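Long-range contacts in oxidoreductase, NAD-binding/iron-sulfur cluster-binding protein (PDB 4RAS), which is a reductive dehalogenase that binds cobalamin and two [4Fe-4S] clusters, and probably uses the cobalamin to remove halogen from organic substrates: residues A[283-288]-A[379-384]; A[300-305]-A[552-557]; A[406-411]-A[563-568]; A[518-523]-A[638-643]; A[604-609]-A[634-639]. All coordinates share one frame; numbering follows the deposited sequence.

Contact 1. Residues A[283-288]-A[379-384]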
# COMPACT_ATOMS: atom_id res chain seq x y z
N ARG A 283 15.14 1.39 23.49
CA ARG A 283 13.87 0.92 23.07
C ARG A 283 12.84 1.89 23.63
O ARG A 283 13.01 2.38 24.71
CB ARG A 283 13.60 -0.48 23.54
CG ARG A 283 14.43 -1.45 22.71
CD ARG A 283 14.39 -2.86 23.25
NE ARG A 283 13.06 -3.40 23.07
CZ ARG A 283 12.67 -4.57 23.59
NH1 ARG A 283 13.49 -5.25 24.33
NH2 ARG A 283 11.46 -5.01 23.46
N VAL A 284 11.77 2.11 22.83
CA VAL A 284 10.73 3.09 23.11
C VAL A 284 9.37 2.43 23.41
O VAL A 284 9.04 1.41 22.82
CB VAL A 284 10.52 3.90 21.85
CG1 VAL A 284 9.60 5.04 22.11
CG2 VAL A 284 11.86 4.43 21.42
N ALA A 285 8.65 2.94 24.39
CA ALA A 285 7.31 2.47 24.70
C ALA A 285 6.40 2.66 23.51
O ALA A 285 6.44 3.68 22.91
CB ALA A 285 6.76 3.29 25.87
N LYS A 286 5.51 1.73 23.21
CA LYS A 286 4.39 1.98 22.23
C LYS A 286 3.66 3.28 22.57
O LYS A 286 3.19 3.94 21.71
CB LYS A 286 3.37 0.89 22.26
CG LYS A 286 3.47 -0.23 21.22
CD LYS A 286 2.80 0.18 19.90
CE LYS A 286 1.41 -0.44 19.72
NZ LYS A 286 1.27 -1.91 19.68
N ARG A 287 3.54 3.59 23.84
CA ARG A 287 2.85 4.72 24.28
C ARG A 287 3.48 6.03 23.81
O ARG A 287 2.82 7.03 23.82
CB ARG A 287 2.71 4.67 25.79
CG ARG A 287 2.14 5.89 26.46
CD ARG A 287 0.65 6.16 26.09
NE ARG A 287 0.18 7.27 26.92
CZ ARG A 287 0.51 8.54 26.71
NH1 ARG A 287 1.20 8.85 25.64
NH2 ARG A 287 0.16 9.50 27.54
N GLY A 288 4.71 5.99 23.31
CA GLY A 288 5.38 7.13 22.68
C GLY A 288 5.18 7.34 21.17
O GLY A 288 5.50 8.41 20.65
N TYR A 379 9.37 -2.50 20.21
CA TYR A 379 9.01 -1.53 21.24
C TYR A 379 9.33 -2.12 22.61
O TYR A 379 9.30 -3.37 22.75
CB TYR A 379 7.49 -1.24 21.19
CG TYR A 379 7.03 -0.45 20.00
CD1 TYR A 379 7.19 0.89 19.93
CD2 TYR A 379 6.29 -1.07 19.02
CE1 TYR A 379 6.80 1.59 18.81
CE2 TYR A 379 5.86 -0.40 17.90
CZ TYR A 379 6.07 0.95 17.82
OH TYR A 379 5.62 1.56 16.69
N ALA A 380 9.48 -1.23 23.61
CA ALA A 380 9.80 -1.65 25.00
C ALA A 380 8.60 -2.24 25.75
O ALA A 380 8.74 -3.29 26.43
CB ALA A 380 10.35 -0.52 25.78
N SER A 381 7.41 -1.66 25.51
CA SER A 381 6.22 -2.03 26.21
C SER A 381 4.97 -1.71 25.37
O SER A 381 5.02 -0.87 24.49
CB SER A 381 6.16 -1.30 27.55
OG SER A 381 6.31 0.10 27.32
N ASP A 382 3.89 -2.41 25.61
CA ASP A 382 2.63 -2.16 24.91
C ASP A 382 1.92 -1.04 25.66
O ASP A 382 2.32 -0.69 26.75
CB ASP A 382 1.77 -3.43 24.86
CG ASP A 382 1.12 -3.77 26.22
OD1 ASP A 382 0.04 -3.18 26.50
OD2 ASP A 382 1.69 -4.61 27.02
N GLU A 383 0.92 -0.44 25.04
CA GLU A 383 0.33 0.82 25.48
C GLU A 383 -0.96 0.66 26.24
O GLU A 383 -1.48 1.64 26.79
CB GLU A 383 0.09 1.74 24.28
CG GLU A 383 -1.16 1.45 23.45
CD GLU A 383 -1.08 0.23 22.51
OE1 GLU A 383 -0.23 -0.72 22.72
OE2 GLU A 383 -1.89 0.21 21.54
N VAL A 384 -1.51 -0.53 26.24
CA VAL A 384 -2.78 -0.78 26.88
C VAL A 384 -2.52 -1.25 28.29
O VAL A 384 -3.02 -0.65 29.20
CB VAL A 384 -3.63 -1.84 26.11
CG1 VAL A 384 -5.03 -2.02 26.72
CG2 VAL A 384 -3.78 -1.42 24.63

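Contact 2. Residues A[300-305]-A[552-557]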
# COMPACT_ATOMS: atom_id res chain seq x y z
N GLY A 300 -3.08 17.83 23.38
CA GLY A 300 -4.23 18.76 23.48
C GLY A 300 -5.57 18.14 23.13
O GLY A 300 -5.63 17.03 22.61
N GLU A 301 -6.63 18.88 23.39
CA GLU A 301 -7.99 18.33 23.33
C GLU A 301 -8.41 18.02 21.89
O GLU A 301 -9.01 16.96 21.60
CB GLU A 301 -8.99 19.28 24.00
CG GLU A 301 -10.24 18.61 24.61
CD GLU A 301 -9.94 17.35 25.49
OE1 GLU A 301 -8.81 17.24 26.07
OE2 GLU A 301 -10.82 16.46 25.60
N LYS A 302 -8.05 18.92 21.01
CA LYS A 302 -8.50 18.82 19.65
C LYS A 302 -7.97 17.50 19.00
O LYS A 302 -8.71 16.71 18.36
CB LYS A 302 -8.00 20.06 18.94
CG LYS A 302 -8.42 20.18 17.50
CD LYS A 302 -9.93 20.22 17.31
CE LYS A 302 -10.25 20.19 15.82
NZ LYS A 302 -11.71 20.26 15.61
N ALA A 303 -6.68 17.26 19.23
CA ALA A 303 -6.04 16.13 18.69
C ALA A 303 -6.59 14.83 19.31
O ALA A 303 -6.79 13.84 18.63
CB ALA A 303 -4.56 16.29 18.92
N LYS A 304 -6.87 14.86 20.61
CA LYS A 304 -7.52 13.72 21.25
C LYS A 304 -8.88 13.42 20.62
O LYS A 304 -9.22 12.26 20.32
CB LYS A 304 -7.69 13.91 22.77
CG LYS A 304 -8.41 12.71 23.38
CD LYS A 304 -8.20 12.52 24.85
CE LYS A 304 -9.16 13.28 25.69
NZ LYS A 304 -9.34 12.46 26.93
N GLN A 305 -9.65 14.44 20.38
CA GLN A 305 -11.02 14.25 19.89
C GLN A 305 -11.00 13.77 18.41
O GLN A 305 -11.85 12.96 18.01
CB GLN A 305 -11.79 15.57 20.18
CG GLN A 305 -13.04 15.89 19.42
CD GLN A 305 -13.22 17.44 19.34
OE1 GLN A 305 -13.23 18.14 20.38
NE2 GLN A 305 -13.25 17.98 18.12
N ARG A 552 -1.72 16.24 10.58
CA ARG A 552 -2.43 15.12 9.98
C ARG A 552 -3.71 14.80 10.72
O ARG A 552 -4.72 14.41 10.12
CB ARG A 552 -1.55 13.90 9.94
CG ARG A 552 -0.33 14.07 9.08
CD ARG A 552 0.44 12.80 8.95
NE ARG A 552 -0.23 11.94 8.00
CZ ARG A 552 -0.34 10.61 8.11
NH1 ARG A 552 -0.96 9.93 7.18
NH2 ARG A 552 0.15 9.94 9.12
N VAL A 553 -3.68 14.89 12.04
CA VAL A 553 -4.85 14.50 12.85
C VAL A 553 -6.00 15.56 12.77
O VAL A 553 -7.15 15.22 12.72
CB VAL A 553 -4.47 14.29 14.30
CG1 VAL A 553 -5.67 14.11 15.19
CG2 VAL A 553 -3.58 13.11 14.43
N THR A 554 -5.63 16.82 12.67
CA THR A 554 -6.50 18.00 13.02
C THR A 554 -6.95 18.80 11.81
O THR A 554 -7.87 19.57 11.92
CB THR A 554 -5.64 18.80 14.02
OG1 THR A 554 -6.07 18.49 15.35
CG2 THR A 554 -5.43 20.17 13.77
N GLN A 555 -6.30 18.64 10.65
CA GLN A 555 -6.58 19.59 9.55
C GLN A 555 -7.90 19.19 8.92
O GLN A 555 -8.29 18.00 8.88
CB GLN A 555 -5.45 19.70 8.54
CG GLN A 555 -5.19 18.44 7.69
CD GLN A 555 -5.83 18.53 6.31
OE1 GLN A 555 -6.39 19.56 5.95
NE2 GLN A 555 -5.79 17.45 5.56
N MET A 556 -8.66 20.21 8.54
CA MET A 556 -10.06 19.99 8.26
C MET A 556 -10.33 20.10 6.76
O MET A 556 -11.45 20.02 6.37
CB MET A 556 -10.91 20.97 9.05
CG MET A 556 -10.91 20.84 10.59
SD MET A 556 -11.53 22.47 11.29
CE MET A 556 -11.52 22.24 13.08
N LYS A 557 -9.30 20.25 5.93
CA LYS A 557 -9.48 20.35 4.48
C LYS A 557 -9.07 19.14 3.69
O LYS A 557 -8.82 19.19 2.49
CB LYS A 557 -8.84 21.63 3.93
CG LYS A 557 -9.24 22.86 4.74
CD LYS A 557 -9.42 24.05 3.92
CE LYS A 557 -8.15 24.78 3.64
NZ LYS A 557 -8.48 25.77 2.55

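Contact 3. Residues A[406-411]-A[563-568]. With NA (sodium ion), chain H; SF4 (iron/sulfur cluster), chain E; SF4 (iron/sulfur cluster), chain D.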
# COMPACT_ATOMS: atom_id res chain seq x y z
N GLU A 406 -0.62 7.32 -9.55
CA GLU A 406 -1.58 8.05 -10.39
C GLU A 406 -2.60 8.85 -9.56
O GLU A 406 -2.79 10.06 -9.81
CB GLU A 406 -2.32 7.15 -11.34
CG GLU A 406 -1.51 6.66 -12.53
CD GLU A 406 -0.47 5.53 -12.19
OE1 GLU A 406 -0.55 4.88 -11.07
OE2 GLU A 406 0.43 5.31 -13.07
N THR A 407 -3.13 8.21 -8.52
CA THR A 407 -3.97 8.87 -7.60
C THR A 407 -3.29 10.07 -6.96
O THR A 407 -3.85 11.22 -6.84
CB THR A 407 -4.43 7.92 -6.55
OG1 THR A 407 -5.24 6.93 -7.17
CG2 THR A 407 -5.30 8.61 -5.49
N MET A 408 -2.05 9.86 -6.59
CA MET A 408 -1.31 10.89 -5.91
C MET A 408 -1.00 12.08 -6.84
O MET A 408 -0.85 13.19 -6.37
CB MET A 408 -0.04 10.24 -5.30
CG MET A 408 0.58 11.02 -4.18
SD MET A 408 1.95 10.14 -3.39
CE MET A 408 1.02 9.10 -2.30
N GLU A 409 -0.87 11.84 -8.13
CA GLU A 409 -0.65 12.89 -9.11
C GLU A 409 -1.80 13.89 -9.10
O GLU A 409 -1.61 15.07 -9.29
CB GLU A 409 -0.57 12.33 -10.52
CG GLU A 409 0.81 11.89 -10.93
CD GLU A 409 1.78 13.05 -10.93
OE1 GLU A 409 2.65 13.10 -10.00
OE2 GLU A 409 1.71 13.94 -11.84
N GLY A 410 -3.01 13.35 -8.94
CA GLY A 410 -4.22 14.11 -8.98
C GLY A 410 -4.49 14.87 -7.69
O GLY A 410 -5.28 15.77 -7.68
N ALA A 411 -3.80 14.50 -6.62
CA ALA A 411 -4.11 14.95 -5.32
C ALA A 411 -3.22 16.07 -4.85
O ALA A 411 -2.19 16.31 -5.38
CB ALA A 411 -3.99 13.79 -4.34
N ARG A 563 1.72 14.72 1.63
CA ARG A 563 2.25 15.58 0.61
C ARG A 563 3.77 15.40 0.28
O ARG A 563 4.18 15.52 -0.90
CB ARG A 563 1.92 17.06 0.95
CG ARG A 563 2.24 18.00 -0.17
CD ARG A 563 1.49 19.33 -0.03
NE ARG A 563 2.05 20.35 -0.91
CZ ARG A 563 1.81 20.46 -2.20
NH1 ARG A 563 0.95 19.67 -2.81
NH2 ARG A 563 2.43 21.41 -2.91
N CYS A 564 4.57 15.13 1.31
CA CYS A 564 6.02 15.00 1.18
C CYS A 564 6.32 13.89 0.23
O CYS A 564 7.11 14.06 -0.65
CB CYS A 564 6.60 14.72 2.54
SG CYS A 564 5.62 13.69 3.66
N MET A 565 5.63 12.78 0.31
CA MET A 565 5.80 11.72 -0.67
C MET A 565 5.48 12.15 -2.08
O MET A 565 6.17 11.76 -3.01
CB MET A 565 4.90 10.49 -0.38
CG MET A 565 5.13 9.78 0.92
SD MET A 565 4.03 8.35 1.10
CE MET A 565 2.39 9.17 1.09
N LYS A 566 4.38 12.90 -2.25
CA LYS A 566 3.96 13.38 -3.56
C LYS A 566 5.04 14.23 -4.24
O LYS A 566 5.29 14.07 -5.44
CB LYS A 566 2.66 14.23 -3.45
CG LYS A 566 2.10 14.69 -4.78
CD LYS A 566 0.94 15.70 -4.55
CE LYS A 566 0.69 16.54 -5.81
NZ LYS A 566 0.12 15.72 -6.92
N MET A 567 5.71 15.08 -3.48
CA MET A 567 6.50 16.16 -4.10
C MET A 567 7.96 15.72 -4.34
O MET A 567 8.74 16.40 -4.97
CB MET A 567 6.48 17.41 -3.22
CG MET A 567 5.10 18.04 -3.00
SD MET A 567 4.40 18.84 -4.51
CE MET A 567 3.06 17.77 -4.49
N CYS A 568 8.31 14.55 -3.89
CA CYS A 568 9.67 14.08 -3.97
C CYS A 568 9.92 13.75 -5.41
O CYS A 568 9.14 13.04 -6.03
CB CYS A 568 9.87 12.81 -3.11
SG CYS A 568 11.66 12.34 -3.05
NA NA H . 7.41 13.77 -8.11
FE1 SF4 E . 3.64 15.45 7.62
FE2 SF4 E . 2.28 16.25 5.51
FE3 SF4 E . 4.68 15.06 5.23
FE4 SF4 E . 4.44 17.44 6.24
S1 SF4 E . 3.94 16.95 4.32
S2 SF4 E . 5.67 15.75 6.94
S3 SF4 E . 2.55 17.26 7.29
S4 SF4 E . 2.93 14.24 6.08
FE1 SF4 D . 13.11 15.30 0.18
FE2 SF4 D . 14.36 15.79 -2.15
FE3 SF4 D . 12.98 13.59 -1.79
FE4 SF4 D . 15.20 13.85 -0.57
S1 SF4 D . 14.93 13.76 -2.67
S2 SF4 D . 13.36 13.20 0.25
S3 SF4 D . 15.08 15.91 -0.15
S4 SF4 D . 12.28 15.63 -1.75
O HOH W 1 8.39 16.08 -7.97
O HOH W 2 9.36 13.64 -10.09

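Contact 4. Residues A[518-523]-A[638-643]. With SF4 (iron/sulfur cluster), chain D; SF4 (iron/sulfur cluster), chain E.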
# COMPACT_ATOMS: atom_id res chain seq x y z
N CYS A 518 10.68 18.36 -0.52
CA CYS A 518 9.74 17.84 0.48
C CYS A 518 9.63 18.87 1.60
O CYS A 518 8.55 19.21 2.03
CB CYS A 518 10.22 16.50 1.05
SG CYS A 518 11.93 16.52 1.67
N ALA A 519 10.75 19.36 2.08
CA ALA A 519 10.72 20.35 3.15
C ALA A 519 9.94 21.58 2.75
O ALA A 519 9.23 22.15 3.55
CB ALA A 519 12.13 20.78 3.56
N ARG A 520 10.18 22.06 1.55
CA ARG A 520 9.54 23.28 1.06
C ARG A 520 8.04 23.16 0.99
O ARG A 520 7.34 24.10 1.18
CB ARG A 520 10.02 23.54 -0.34
CG ARG A 520 9.78 24.95 -0.89
CD ARG A 520 10.40 25.04 -2.31
NE ARG A 520 9.57 24.33 -3.27
CZ ARG A 520 9.99 23.71 -4.37
NH1 ARG A 520 11.27 23.60 -4.62
NH2 ARG A 520 9.12 23.07 -5.18
N GLU A 521 7.55 21.98 0.68
CA GLU A 521 6.17 21.81 0.35
C GLU A 521 5.34 21.28 1.50
O GLU A 521 4.15 21.03 1.30
CB GLU A 521 5.99 20.88 -0.86
CG GLU A 521 6.66 21.36 -2.14
CD GLU A 521 6.07 22.65 -2.68
OE1 GLU A 521 4.95 22.99 -2.26
OE2 GLU A 521 6.73 23.30 -3.55
N CYS A 522 5.93 21.10 2.65
CA CYS A 522 5.20 20.53 3.77
C CYS A 522 4.33 21.67 4.32
O CYS A 522 4.88 22.66 4.68
CB CYS A 522 6.14 20.05 4.88
SG CYS A 522 5.31 19.63 6.45
N PRO A 523 3.04 21.48 4.46
CA PRO A 523 2.16 22.53 4.96
C PRO A 523 2.46 23.05 6.33
O PRO A 523 2.07 24.19 6.59
CB PRO A 523 0.76 21.88 5.02
CG PRO A 523 0.86 20.76 4.05
CD PRO A 523 2.30 20.23 4.16
N PRO A 638 7.19 28.64 -3.81
CA PRO A 638 8.48 29.20 -4.16
C PRO A 638 9.52 28.81 -3.13
O PRO A 638 9.19 28.51 -1.99
CB PRO A 638 8.24 30.72 -4.12
CG PRO A 638 7.12 30.89 -3.12
CD PRO A 638 6.25 29.66 -3.29
N ASP A 639 10.75 28.79 -3.59
CA ASP A 639 11.90 28.70 -2.75
C ASP A 639 11.88 29.47 -1.46
O ASP A 639 11.43 30.59 -1.43
CB ASP A 639 13.10 29.23 -3.51
CG ASP A 639 14.05 28.16 -3.83
OD1 ASP A 639 13.65 27.33 -4.68
OD2 ASP A 639 15.17 28.13 -3.22
N ARG A 640 12.48 28.89 -0.41
CA ARG A 640 12.72 29.61 0.85
C ARG A 640 14.11 30.28 0.83
O ARG A 640 14.89 30.09 -0.12
CB ARG A 640 12.58 28.63 2.03
CG ARG A 640 11.20 28.02 2.18
CD ARG A 640 10.30 28.66 3.25
NE ARG A 640 9.55 27.57 3.86
CZ ARG A 640 8.59 26.85 3.24
NH1 ARG A 640 8.20 27.15 2.00
NH2 ARG A 640 8.02 25.82 3.86
N GLY A 641 14.46 31.01 1.89
CA GLY A 641 15.84 31.51 2.05
C GLY A 641 16.97 30.53 1.68
O GLY A 641 16.79 29.30 1.63
N ASP A 642 18.15 31.08 1.38
CA ASP A 642 19.40 30.31 1.54
C ASP A 642 19.57 30.06 3.08
O ASP A 642 20.16 29.06 3.47
CB ASP A 642 20.64 31.03 0.90
N LYS A 643 18.99 30.94 3.93
CA LYS A 643 19.26 30.98 5.39
C LYS A 643 18.25 30.14 6.25
O LYS A 643 18.36 30.04 7.46
CB LYS A 643 19.36 32.44 5.90
CG LYS A 643 20.59 33.27 5.43
FE1 SF4 D . 13.11 15.30 0.18
FE2 SF4 D . 14.36 15.79 -2.15
FE3 SF4 D . 12.98 13.59 -1.79
FE4 SF4 D . 15.20 13.85 -0.57
S1 SF4 D . 14.93 13.76 -2.67
S2 SF4 D . 13.36 13.20 0.25
S3 SF4 D . 15.08 15.91 -0.15
S4 SF4 D . 12.28 15.63 -1.75
FE1 SF4 E . 3.64 15.45 7.62
FE2 SF4 E . 2.28 16.25 5.51
FE3 SF4 E . 4.68 15.06 5.23
FE4 SF4 E . 4.44 17.44 6.24
S1 SF4 E . 3.94 16.95 4.32
S2 SF4 E . 5.67 15.75 6.94
S3 SF4 E . 2.55 17.26 7.29
S4 SF4 E . 2.93 14.24 6.08

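Contact 5. Residues A[604-609]-A[634-639]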
# COMPACT_ATOMS: atom_id res chain seq x y z
N ASN A 604 6.94 19.12 -11.83
CA ASN A 604 6.53 17.89 -11.19
C ASN A 604 6.05 18.21 -9.81
O ASN A 604 6.60 19.05 -9.12
CB ASN A 604 7.64 16.87 -11.20
CG ASN A 604 8.04 16.51 -12.62
OD1 ASN A 604 7.19 16.46 -13.49
ND2 ASN A 604 9.32 16.32 -12.87
N GLY A 605 4.93 17.61 -9.49
CA GLY A 605 4.23 17.86 -8.25
C GLY A 605 3.01 18.68 -8.45
O GLY A 605 2.20 18.87 -7.54
N LYS A 606 2.86 19.25 -9.63
CA LYS A 606 1.62 19.98 -9.94
C LYS A 606 0.51 19.00 -9.91
O LYS A 606 0.64 17.92 -10.40
CB LYS A 606 1.65 20.62 -11.33
CG LYS A 606 1.24 22.07 -11.28
CD LYS A 606 0.16 22.38 -12.28
CE LYS A 606 0.65 22.25 -13.72
NZ LYS A 606 -0.41 22.84 -14.58
N ARG A 607 -0.63 19.38 -9.38
CA ARG A 607 -1.83 18.57 -9.47
C ARG A 607 -2.30 18.38 -10.91
O ARG A 607 -2.41 19.31 -11.66
CB ARG A 607 -2.90 19.19 -8.61
CG ARG A 607 -2.49 19.22 -7.15
CD ARG A 607 -3.52 19.87 -6.31
NE ARG A 607 -3.64 21.26 -6.74
CZ ARG A 607 -4.72 21.77 -7.36
NH1 ARG A 607 -5.76 21.03 -7.69
NH2 ARG A 607 -4.69 23.08 -7.67
N ASN A 608 -2.50 17.15 -11.30
CA ASN A 608 -2.97 16.79 -12.63
C ASN A 608 -4.44 16.47 -12.56
O ASN A 608 -4.85 15.41 -12.03
CB ASN A 608 -2.21 15.53 -13.07
CG ASN A 608 -2.65 15.05 -14.43
OD1 ASN A 608 -3.70 15.42 -14.92
ND2 ASN A 608 -1.86 14.18 -15.04
N LEU A 609 -5.26 17.32 -13.10
CA LEU A 609 -6.72 17.29 -12.87
C LEU A 609 -7.39 16.11 -13.47
O LEU A 609 -8.35 15.63 -12.94
CB LEU A 609 -7.32 18.55 -13.42
CG LEU A 609 -6.75 19.83 -12.74
CD1 LEU A 609 -6.72 21.06 -13.70
CD2 LEU A 609 -7.50 20.10 -11.41
N ARG A 634 -3.34 22.43 -3.07
CA ARG A 634 -2.09 23.14 -3.13
C ARG A 634 -1.28 22.93 -4.43
O ARG A 634 -1.36 21.91 -5.10
CB ARG A 634 -1.22 22.81 -1.94
CG ARG A 634 -1.92 22.92 -0.60
CD ARG A 634 -0.98 22.35 0.47
NE ARG A 634 -1.62 22.32 1.77
CZ ARG A 634 -1.75 23.40 2.55
NH1 ARG A 634 -1.26 24.55 2.18
NH2 ARG A 634 -2.42 23.33 3.68
N ASP A 635 -0.54 23.97 -4.75
CA ASP A 635 0.31 24.03 -5.89
C ASP A 635 1.77 24.15 -5.38
O ASP A 635 2.04 24.32 -4.18
CB ASP A 635 -0.08 25.27 -6.73
CG ASP A 635 -1.60 25.30 -7.07
OD1 ASP A 635 -2.21 24.22 -7.28
OD2 ASP A 635 -2.19 26.42 -7.11
N LEU A 636 2.69 24.10 -6.32
CA LEU A 636 4.06 24.33 -6.04
C LEU A 636 4.34 25.64 -5.33
O LEU A 636 3.73 26.64 -5.65
CB LEU A 636 4.85 24.22 -7.35
CG LEU A 636 4.95 22.76 -7.82
CD1 LEU A 636 5.08 22.71 -9.33
CD2 LEU A 636 6.15 22.05 -7.18
N SER A 637 5.28 25.63 -4.38
CA SER A 637 5.65 26.81 -3.60
C SER A 637 6.97 27.35 -4.04
O SER A 637 7.79 26.62 -4.59
CB SER A 637 5.78 26.50 -2.12
OG SER A 637 4.79 25.60 -1.74
N PRO A 638 7.19 28.64 -3.81
CA PRO A 638 8.48 29.20 -4.16
C PRO A 638 9.52 28.81 -3.13
O PRO A 638 9.19 28.51 -1.99
CB PRO A 638 8.24 30.72 -4.12
CG PRO A 638 7.12 30.89 -3.12
CD PRO A 638 6.25 29.66 -3.29
N ASP A 639 10.75 28.79 -3.59
CA ASP A 639 11.90 28.70 -2.75
C ASP A 639 11.88 29.47 -1.46
O ASP A 639 11.43 30.59 -1.43
CB ASP A 639 13.10 29.23 -3.51
CG ASP A 639 14.05 28.16 -3.83
OD1 ASP A 639 13.65 27.33 -4.68
OD2 ASP A 639 15.17 28.13 -3.22
O HOH W 3 0.88 20.48 -5.41

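Contact 1. Residues A[283-288]-A[379-384]
Two loop segments run side by side in the same direction, with Ala-380 N donating to Val-284 O (2.8 Å) and Lys-286 N to Ser-381 O (2.9 Å), a short parallel pairing at the edge of the cobalamin pocket. A third bond comes from the Arg-283 side chain: bent at chi3 (68°), it brings NH2 to within 2.8 Å of Tyr-379 O, which it meets from above the carbonyl plane; the same NH2 also reaches Ile-389 O. The Tyr-379 ring takes the aliphatic part of Lys-286 over one face, in a CH-pi contact with CG 3.9 Å from the ring centroid, while Val-284 O lies at the ring edge. The phenol OH hydrogen-bonds the cobalamin, so the lysine packs on a residue of the cofactor pocket. Beyond the ring the lysine chain turns toward Glu-383. NZ donates to Ser-455 O and forms a long salt bridge to Glu-383 OE1, 3.6 Å away.

Contact 2. Residues A[300-305]-A[552-557]
Next to Thr-554, which packs on Lys-302, Gln-555 OE1 accepts hydrogen bonds from Lys-557 N, 3.0 Å away, and from Asn-632 ND2. The backbone N-H of Lys-557 approaches from above the carboxamide plane with an N-H...O angle of 141°. This small turn follows helix 545-554 of the dicluster ferredoxin domain, whose last turn meets the first turn of helix 301-306. The amide end of Gln-555 is held further by NE2, which donates to Asp-414 O and Ala-560 O, tying the residue after the helix to two other loop carbonyls.

Across the interface the contacts are van der Waals. Ala-303 and Thr-554 mark the closest backbone approach, with CA atoms 6.0 Å apart. Val-553 places CG1 against Ala-303 O at 3.6 Å. The Val-553 side chain also touches Phe-291 of helix 290-296 and comes within about 6 Å of the bound cobalamin. At the neighbouring position Lys-302 crosses Thr-554 at a slant: its CG sits 3.6 Å from Thr-554 OG1, and the bend at chi2 (60°) sends the rest of the chain past the hydroxyl toward Met-556. That methionine is extended beyond CG, and its far end crosses the lysine. The Met-556 side chain also touches Arg-628 and Met-629. Its terminal methyl lies beside the lysine ammonium, Met-556 CE to Lys-302 NZ 3.2 Å.

Contact 3. Residues A[406-411]-A[563-568]
Met-408 and Lys-566 run antiparallel alongside each other, where the helical segments 406-410 and 563-567 meet with their axes 101° apart. The second helix carries part of the C-x2-C-x3-C-P signature of a 2[4Fe-4S] ferredoxin. The methionine CG lies 3.9 Å from Lys-566 CB, and SD passes over the backbone of the lysine, so the two chains pack along their apolar lengths. Met-408 then bends at chi3 (-82°) and turns its methyl toward Met-565. The two methionines meet nearly perpendicular, their CE atoms 3.7 Å apart; Met-565 also touches the cobalamin and Gln-403.

Lys-566 runs extended until chi4, where a bend of 69° places its ammonium at the C-terminal end of helix 405-410. There NZ donates to Met-408 O at 2.8 Å, in the carbonyl plane and on a lone pair. NZ makes a weak bond to Ala-411 O, while Glu-409 O lies 3.0 Å from NZ. A buried positive charge is thus set among carbonyls at the end of the helix, where the helix dipole would probably favour it.

This short helix and the residue after it serve both clusters: Cys-564 SG binds an iron of one, and Cys-568 SG binds FE3 of the other at 2.2 Å. The carbonyl of this last cysteine also binds the sodium ion, Cys-568 O to sodium 2.8 Å.

Contact 4. Residues A[518-523]-A[638-643]
Arg-640 makes the hydrogen bonds of this contact: NH1 and NH2 both donate to Arg-520 O, each at 3.3 Å and each weak, with N-H...O angles of 130°. By van der Waals contact, the same guanidinium lays one face over Arg-520 CA, and Arg-520 CD rests 3.7 Å from Pro-638 O. The two guanidinium planes stand 69° apart and do not stack. Among the charged pairs, Arg-520 is bent at chi3 (75°) and grips its neighbour side-on, NE and NH2 both donating to Glu-521 OE2, NH2 at 2.9 Å. Asp-639 OD1 is 4.4 Å from Arg-520 NH1, well out of the guanidinium plane, and adds charge attraction only. Metal bonds anchor the helical side: Cys-518 SG and Cys-522 SG each bind an iron of a different cluster, as in 2[4Fe-4S] ferredoxins. The loop 638-643 packs against the last turn of helix 517-521 through Arg-520, which reaches Asp-600 of helix 592-601, while Glu-521 reaches Arg-563 of helix 563-567.

Contact 5. Residues A[604-609]-A[634-639]
Arg-607 turns the edge of its guanidinium to Arg-634 and Asp-635. NE donates to Arg-634 O at 2.9 Å, from above the carbonyl plane, and NH2 donates to Asp-635 OD1 at 2.8 Å with a nearly straight N-H...O angle of 163°, using the syn lone pair of the carboxylate. A weak third bond runs from NE to the same OD1. The guanidinium and carboxylate planes are 21° apart, nearly coplanar, and the bend of the arginine at chi3 (-62°) swings this edge onto its two acceptors. Arg-634 O has a second donor: a water at 2.7 Å, which also gives a hydrogen bond to Gly-605 O and so bridges the two segments.

Further along, Leu-636 supplies the apolar part, with CD2 3.6 Å from Asn-604 O and CD1 near the backbone of Lys-606. Both segments are irregular loops laid over the 2[4Fe-4S] ferredoxin domain, and Leu-636 also rests on Lys-517, Arg-520 and Glu-521 of the cluster-bearing helix 517-521.

Outside this shell, Arg-634 is fixed by its NE salt bridge to Asp-414, by a hydrogen bond between NH2 and Tyr-551 OH and by another between its backbone N and Ser-412 OG. Asn-604 O accepts from Lys-517 NZ, and Asn-604 ND2 donates to Asp-599 OD1. The backbone of Asn-608 is hydrogen-bonded to Glu-409 of helix 405-410.

Contacts 3, 4 and 5 cluster at the iron-sulfur end of the protein, their centres 10 to 17 Å apart. Contacts 3 and 4 share both [4Fe-4S] clusters and are joined by the salt bridge between Arg-563 and Glu-521; contact 5 touches both and shares Pro-638 and Asp-639 with contact 4. Contact 2 stands apart, its centre 22 Å from that of contact 3, but helix 545-554 is followed in the chain by helix 563-567. Contact 1, at the far edge of the cobalamin pocket, is about 38 Å from contact 5 between centres. Contacts 1 and 2, 2 and 3, 2 and 4, and 3 and 4 alternate along the chain, so segments far apart in sequence meet around the cobalamin and the clusters.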